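Local coordinates for protein aminoglycoside phosphotransferase (Mycobacterium smegmatis, PDB 6EF6) that phosphorylates (S)-1-amino-2-propanol as the kinase of a microcompartment for aminoacetone utilization, at residues E53-Y57 / L68-R72. Sequence-based numbering, arbitrary orientation.
Sequences ENATY and LRVHR. With BEZ (benzoic acid), chain B; JFN ((2R)-1-methoxypropan-2-amine), chain C.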
ATOM      1  N   GLU A  53      -8.244   1.130  -2.726  1.00 36.81           N
ATOM      2  CA  GLU A  53      -9.471   0.830  -1.988  1.00 44.07           C
ATOM      3  C   GLU A  53     -10.454   1.999  -2.002  1.00 38.96           C
ATOM      4  O   GLU A  53     -11.638   1.810  -1.702  1.00 39.57           O
ATOM      5  CB  GLU A  53      -9.138   0.521  -0.529  1.00 59.16           C
ATOM      6  CG  GLU A  53      -8.939  -0.933  -0.190  1.00 71.23           C
ATOM      7  CD  GLU A  53      -9.360  -1.237   1.242  1.00 76.71           C
ATOM      8  OE1 GLU A  53     -10.581  -1.298   1.509  1.00 77.36           O
ATOM      9  OE2 GLU A  53      -8.469  -1.395   2.106  1.00 72.23           O
ATOM     10  N   ASN A  54      -9.987   3.202  -2.306  1.00 28.59           N
ATOM     11  CA  ASN A  54     -10.857   4.347  -2.510  1.00 29.49           C
ATOM     12  C   ASN A  54     -11.381   4.299  -3.941  1.00 32.05           C
ATOM     13  O   ASN A  54     -10.803   3.644  -4.819  1.00 39.57           O
ATOM     14  CB  ASN A  54     -10.056   5.640  -2.275  1.00 29.81           C
ATOM     15  CG  ASN A  54      -9.415   5.679  -0.891  1.00 27.36           C
ATOM     16  OD1 ASN A  54     -10.095   5.614   0.121  1.00 26.89           O
ATOM     17  ND2 ASN A  54      -8.098   5.716  -0.850  1.00 25.99           N
ATOM     18  N   ALA A  55     -12.487   4.987  -4.178  1.00 30.99           N
ATOM     19  CA  ALA A  55     -13.028   5.097  -5.528  1.00 31.53           C
ATOM     20  C   ALA A  55     -12.211   6.137  -6.285  1.00 32.51           C
ATOM     21  O   ALA A  55     -12.166   7.299  -5.885  1.00 34.11           O
ATOM     22  CB  ALA A  55     -14.498   5.502  -5.448  1.00 33.03           C
ATOM     23  N   THR A  56     -11.559   5.727  -7.371  1.00 27.19           N
ATOM     24  CA  THR A  56     -10.707   6.602  -8.166  1.00 30.51           C
ATOM     25  C   THR A  56     -11.215   6.620  -9.602  1.00 28.72           C
ATOM     26  O   THR A  56     -11.562   5.567 -10.146  1.00 32.38           O
ATOM     27  CB  THR A  56      -9.261   6.092  -8.101  1.00 36.41           C
ATOM     28  OG1 THR A  56      -8.790   6.171  -6.737  1.00 34.61           O
ATOM     29  CG2 THR A  56      -8.331   6.937  -8.985  1.00 44.12           C
ATOM     30  N   TYR A  57     -11.354   7.815 -10.174  1.00 28.98           N
ATOM     31  CA  TYR A  57     -12.016   8.004 -11.459  1.00 28.89           C
ATOM     32  C   TYR A  57     -11.100   8.714 -12.440  1.00 32.89           C
ATOM     33  O   TYR A  57     -10.419   9.687 -12.090  1.00 31.66           O
ATOM     34  CB  TYR A  57     -13.267   8.869 -11.312  1.00 28.78           C
ATOM     35  CG  TYR A  57     -14.331   8.274 -10.416  1.00 32.45           C
ATOM     36  CD1 TYR A  57     -14.325   8.515  -9.055  1.00 34.55           C
ATOM     37  CD2 TYR A  57     -15.341   7.459 -10.935  1.00 39.78           C
ATOM     38  CE1 TYR A  57     -15.291   7.981  -8.232  1.00 34.99           C
ATOM     39  CE2 TYR A  57     -16.302   6.914 -10.112  1.00 40.31           C
ATOM     40  CZ  TYR A  57     -16.271   7.182  -8.758  1.00 33.59           C
ATOM     41  OH  TYR A  57     -17.233   6.615  -7.960  1.00 39.05           O
ATOM     42  N   LEU A  68      -9.543  11.655 -10.193  1.00 25.13           N
ATOM     43  CA  LEU A  68     -10.217  12.099  -8.979  1.00 28.03           C
ATOM     44  C   LEU A  68     -10.296  10.941  -7.981  1.00 26.00           C
ATOM     45  O   LEU A  68     -10.847   9.880  -8.304  1.00 29.69           O
ATOM     46  CB  LEU A  68     -11.616  12.615  -9.329  1.00 30.99           C
ATOM     47  CG  LEU A  68     -12.343  13.370  -8.244  1.00 36.49           C
ATOM     48  CD1 LEU A  68     -11.693  14.700  -7.971  1.00 34.63           C
ATOM     49  CD2 LEU A  68     -13.799  13.591  -8.700  1.00 41.14           C
ATOM     50  N   ARG A  69      -9.752  11.125  -6.783  1.00 25.12           N
ATOM     51  CA  ARG A  69      -9.776  10.112  -5.732  1.00 22.60           C
ATOM     52  C   ARG A  69     -10.802  10.483  -4.656  1.00 24.62           C
ATOM     53  O   ARG A  69     -10.646  11.505  -3.974  1.00 27.96           O
ATOM     54  CB  ARG A  69      -8.387  10.000  -5.098  1.00 26.62           C
ATOM     55  CG  ARG A  69      -8.288   9.001  -3.961  1.00 25.63           C
ATOM     56  CD  ARG A  69      -6.844   8.917  -3.464  1.00 25.43           C
ATOM     57  NE  ARG A  69      -6.496  10.059  -2.647  1.00 24.10           N
ATOM     58  CZ  ARG A  69      -5.299  10.219  -2.076  1.00 22.31           C
ATOM     59  NH1 ARG A  69      -4.306   9.353  -2.312  1.00 22.09           N
ATOM     60  NH2 ARG A  69      -5.123  11.230  -1.259  1.00 25.84           N
ATOM     61  N   VAL A  70     -11.826   9.652  -4.478  1.00 24.19           N
ATOM     62  CA  VAL A  70     -12.843   9.861  -3.444  1.00 25.95           C
ATOM     63  C   VAL A  70     -12.505   8.957  -2.255  1.00 27.04           C
ATOM     64  O   VAL A  70     -12.572   7.730  -2.353  1.00 27.98           O
ATOM     65  CB  VAL A  70     -14.255   9.576  -3.972  1.00 26.00           C
ATOM     66  CG1 VAL A  70     -15.306   9.735  -2.851  1.00 28.21           C
ATOM     67  CG2 VAL A  70     -14.612  10.507  -5.129  1.00 29.35           C
ATOM     68  N   HIS A  71     -12.154   9.545  -1.113  1.00 27.41           N
ATOM     69  CA  HIS A  71     -11.700   8.755   0.026  1.00 26.62           C
ATOM     70  C   HIS A  71     -12.859   8.020   0.669  1.00 29.59           C
ATOM     71  O   HIS A  71     -13.956   8.564   0.847  1.00 30.60           O
ATOM     72  CB  HIS A  71     -11.044   9.667   1.055  1.00 26.52           C
ATOM     73  CG  HIS A  71      -9.687  10.131   0.652  1.00 23.20           C
ATOM     74  ND1 HIS A  71      -8.544   9.509   1.090  1.00 24.48           N
ATOM     75  CD2 HIS A  71      -9.285  11.135  -0.158  1.00 24.00           C
ATOM     76  CE1 HIS A  71      -7.493  10.109   0.550  1.00 25.08           C
ATOM     77  NE2 HIS A  71      -7.915  11.114  -0.193  1.00 23.55           N
ATOM     78  N   ARG A  72     -12.626   6.760   1.006  1.00 28.65           N
ATOM     79  CA  ARG A  72     -13.660   6.035   1.693  1.00 32.10           C
ATOM     80  C   ARG A  72     -13.922   6.650   3.068  1.00 31.50           C
ATOM     81  O   ARG A  72     -13.131   7.432   3.601  1.00 34.47           O
ATOM     82  CB  ARG A  72     -13.349   4.546   1.749  1.00 37.63           C
ATOM     83  CG  ARG A  72     -12.126   4.195   2.502  1.00 40.62           C
ATOM     84  CD  ARG A  72     -11.949   2.697   2.381  1.00 46.50           C
ATOM     85  NE  ARG A  72     -10.894   2.187   3.239  1.00 49.76           N
ATOM     86  CZ  ARG A  72      -9.608   2.184   2.914  1.00 53.85           C
ATOM     87  NH1 ARG A  72      -8.718   1.685   3.758  1.00 59.55           N
ATOM     88  NH2 ARG A  72      -9.214   2.672   1.744  1.00 56.28           N
TER
HETATM   89  C   BEZ B 401      -4.404   7.373  -5.632  1.00 33.55           C
HETATM   90  O1  BEZ B 401      -3.738   7.908  -4.745  1.00 31.00           O
HETATM   91  O2  BEZ B 401      -5.349   6.595  -5.318  1.00 36.59           O
HETATM   92  C1  BEZ B 401      -4.057   7.667  -7.053  1.00 28.18           C
HETATM   93  C2  BEZ B 401      -4.470   6.819  -8.063  1.00 32.25           C
HETATM   94  C3  BEZ B 401      -4.139   7.113  -9.381  1.00 35.12           C
HETATM   95  C4  BEZ B 401      -3.387   8.242  -9.674  1.00 34.21           C
HETATM   96  C5  BEZ B 401      -2.977   9.094  -8.652  1.00 29.93           C
HETATM   97  C6  BEZ B 401      -3.306   8.795  -7.347  1.00 33.39           C
HETATM   98  C07 JFN C 402      -7.306  -4.732  -2.074  1.00 58.58           C
HETATM   99  C08 JFN C 402      -5.833  -3.643   1.146  1.00 54.73           C
HETATM  100  C09 JFN C 402      -5.970  -4.131  -0.290  1.00 57.41           C
HETATM  101  C15 JFN C 402      -4.379  -3.293   1.413  1.00 48.85           C
HETATM  102  N04 JFN C 402      -6.575  -2.417   1.337  1.00 57.48           N
HETATM  103  O02 JFN C 402      -7.210  -4.628  -0.673  1.00 68.66           O
HETATM  104  O   HOH W   1      -8.959   6.937   2.417  1.00 24.10           O
HETATM  105  O   HOH W   2     -14.341   5.671  -1.804  1.00 35.94           O
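Tyr57 and Leu68 bond through both backbone groups, Tyr57 N to Leu68 O at 2.8 Å and Leu68 N to Tyr57 O at 2.9 Å, marking an antiparallel hydrogen-bonded pair at the tight, buried end. One pair on, Val70 N reaches Ala55 O almost straight (170°), but the return bond from Ala55 N to Val70 O is weak at 3.3 Å. Here the regular bonding weakens, and a water joins those two atoms. Past this point a side chain replaces one of the backbone partners. Asn54, with CG beside its own backbone N (chi1 -56°), accepts a hydrogen bond at OD1 from Arg72 N (2.9 Å), and a second water links OD1 to His71 ND1. Glu53 and Arg72, both partly exposed, form the looser end: Glu53 CD lies over the centre of the guanidinium (planes 15° apart), and the salt bridge from OE2 to NH1 is one of charges only, the position of OE2 being less certain. On the Thr56 and Arg69 face, Arg69 NH1 donates to O1 of the bound benzoic acid at 2.9 Å, while Glu84 pairs with NH2. The hairpin of strands 55-61 and 64-70 lies between strands 45-48 and 124-130 in the five-stranded kinase-like N-lobe sheet, with helix 28-35 against Tyr57, Leu68 and Val70.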